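Local coordinates for protein peroxiredoxin (Clostridioides difficile, PDB 6TSB) that forms the chitinase (glycoside hydrolase family 18) domain of a bifunctional spore-coat protein that hydrolyses chitin and probably reduces peroxides through its separate peroxiredoxin part, at residues Asp310-Phe315 against Glu358-Ile363. Numbering follows the deposited sequence.
Sequences DALSIF and EELEGI
Asp-310 OD1 is gripped by two backbone amides at the start of helix 311-323: Ser-313 N lies 3.2 Å from Asp-310 OD1, nearly in line with the carboxylate C-O bond, and Leu-312 N adds a weak, bent bond. Asp-310 N returns a bond to Ser-313 OG at 3.3 Å, closing a capping box, while Asp-310 OD2 is hydrogen-bonded to Tyr-287 OH. The capped first turn packs against the last turn of helix 353-361 through one residue, Leu-360, with no hydrogen bond between the segments. Leu-360 CG stands anti to its own carbonyl carbon (chi1 -58°), which carries the two methyls toward the first turn of helix 311-323. Leu-360 CD2 meets Ala-311 CB at 3.6 Å, and Leu-360 CD1 passes Ala-311 O to lie 4.0 Å from Leu-312 CA. Thr-345 of helix 341-351 lies on Ala-311, and Phe-367 of the second subunit packs on Leu-312 and Leu-360, making this buried helix-helix contact part of the subunit interface. The centre of the contact lies about 28 Å from the centre of the chain, in a lobe apart from the main TIM-barrel body. Phe-315 CG lies 3.8 Å from Leu-360 CD1, and that methyl comes closer still to Phe-315 CB, 3.5 Å away.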
loop_
_atom_site.group_PDB
_atom_site.type_symbol
_atom_site.label_atom_id
_atom_site.label_comp_id
_atom_site.label_asym_id
_atom_site.label_seq_id
_atom_site.Cartn_x
_atom_site.Cartn_y
_atom_site.Cartn_z
ATOM N N ASP A 310 3.137 5.284 -9.603
ATOM C CA ASP A 310 3.046 6.045 -8.324
ATOM C C ASP A 310 4.473 6.224 -7.817
ATOM O O ASP A 310 5.405 6.035 -8.628
ATOM C CB ASP A 310 2.113 5.357 -7.326
ATOM C CG ASP A 310 2.636 4.032 -6.797
ATOM O OD1 ASP A 310 3.707 3.566 -7.284
ATOM O OD2 ASP A 310 1.965 3.467 -5.900
ATOM N N ALA A 311 4.638 6.557 -6.545
ATOM C CA ALA A 311 5.938 6.974 -5.973
ATOM C C ALA A 311 6.922 5.786 -5.917
ATOM O O ALA A 311 8.172 5.993 -6.036
ATOM C CB ALA A 311 5.690 7.546 -4.611
ATOM N N LEU A 312 6.375 4.593 -5.672
ATOM C CA LEU A 312 7.138 3.331 -5.523
ATOM C C LEU A 312 7.650 2.885 -6.905
ATOM O O LEU A 312 8.875 2.706 -7.038
ATOM C CB LEU A 312 6.259 2.249 -4.890
ATOM C CG LEU A 312 6.923 0.876 -4.796
ATOM C CD1 LEU A 312 8.157 0.949 -3.892
ATOM C CD2 LEU A 312 5.937 -0.207 -4.343
ATOM N N SER A 313 6.771 2.687 -7.896
ATOM C CA SER A 313 7.204 2.289 -9.265
ATOM C C SER A 313 8.101 3.381 -9.892
ATOM O O SER A 313 8.986 2.993 -10.667
ATOM C CB SER A 313 6.049 1.867 -10.139
ATOM O OG SER A 313 5.295 2.989 -10.556
ATOM N N ILE A 314 8.028 4.655 -9.482
ATOM C CA ILE A 314 8.996 5.704 -9.960
ATOM C C ILE A 314 10.336 5.571 -9.240
ATOM O O ILE A 314 11.406 5.839 -9.872
ATOM C CB ILE A 314 8.456 7.135 -9.783
ATOM C CG1 ILE A 314 7.241 7.386 -10.679
ATOM C CG2 ILE A 314 9.551 8.173 -10.003
ATOM C CD1 ILE A 314 6.487 8.635 -10.332
ATOM N N PHE A 315 10.313 5.244 -7.948
ATOM C CA PHE A 315 11.561 4.962 -7.192
ATOM C C PHE A 315 12.299 3.768 -7.837
ATOM O O PHE A 315 13.502 3.863 -8.091
ATOM C CB PHE A 315 11.235 4.700 -5.726
ATOM C CG PHE A 315 12.381 4.099 -4.963
ATOM C CD1 PHE A 315 13.421 4.895 -4.512
ATOM C CD2 PHE A 315 12.413 2.731 -4.712
ATOM C CE1 PHE A 315 14.480 4.337 -3.813
ATOM C CE2 PHE A 315 13.469 2.171 -4.013
ATOM C CZ PHE A 315 14.500 2.973 -3.566
ATOM N N GLU A 358 13.552 6.706 2.372
ATOM C CA GLU A 358 13.056 7.090 3.732
ATOM C C GLU A 358 11.563 7.451 3.681
ATOM O O GLU A 358 10.805 6.918 4.508
ATOM C CB GLU A 358 13.845 8.263 4.313
ATOM C CG GLU A 358 14.761 7.854 5.451
ATOM C CD GLU A 358 15.856 8.854 5.787
ATOM O OE1 GLU A 358 15.798 10.005 5.286
ATOM O OE2 GLU A 358 16.773 8.475 6.544
ATOM N N GLU A 359 11.161 8.306 2.736
ATOM C CA GLU A 359 9.741 8.695 2.487
ATOM C C GLU A 359 8.845 7.453 2.337
ATOM O O GLU A 359 7.776 7.401 2.977
ATOM C CB GLU A 359 9.662 9.545 1.225
ATOM C CG GLU A 359 8.712 10.718 1.337
ATOM C CD GLU A 359 9.136 11.887 0.464
ATOM O OE1 GLU A 359 10.228 12.446 0.704
ATOM O OE2 GLU A 359 8.390 12.207 -0.469
ATOM N N LEU A 360 9.255 6.482 1.516
ATOM C CA LEU A 360 8.401 5.334 1.103
ATOM C C LEU A 360 8.429 4.223 2.171
ATOM O O LEU A 360 7.521 3.344 2.123
ATOM C CB LEU A 360 8.872 4.791 -0.257
ATOM C CG LEU A 360 8.890 5.751 -1.459
ATOM C CD1 LEU A 360 9.432 5.047 -2.692
ATOM C CD2 LEU A 360 7.523 6.330 -1.783
ATOM N N GLU A 361 9.431 4.224 3.067
ATOM C CA GLU A 361 9.509 3.312 4.252
ATOM C C GLU A 361 8.321 3.617 5.172
ATOM O O GLU A 361 7.863 2.688 5.858
ATOM C CB GLU A 361 10.828 3.442 5.034
ATOM C CG GLU A 361 12.010 2.607 4.517
ATOM C CD GLU A 361 11.888 1.084 4.543
ATOM O OE1 GLU A 361 10.917 0.559 5.136
ATOM O OE2 GLU A 361 12.780 0.417 3.974
ATOM N N GLY A 362 7.840 4.869 5.149
ATOM C CA GLY A 362 6.707 5.368 5.947
ATOM C C GLY A 362 5.403 5.408 5.170
ATOM O O GLY A 362 4.568 6.258 5.501
ATOM N N ILE A 363 5.218 4.537 4.177
ATOM C CA ILE A 363 4.004 4.508 3.296
ATOM C C ILE A 363 3.678 3.062 2.875
ATOM O O ILE A 363 2.484 2.668 2.907
ATOM C CB ILE A 363 4.191 5.404 2.050
ATOM C CG1 ILE A 363 4.440 6.876 2.408
ATOM C CG2 ILE A 363 2.998 5.240 1.116
ATOM C CD1 ILE A 363 4.835 7.753 1.238
#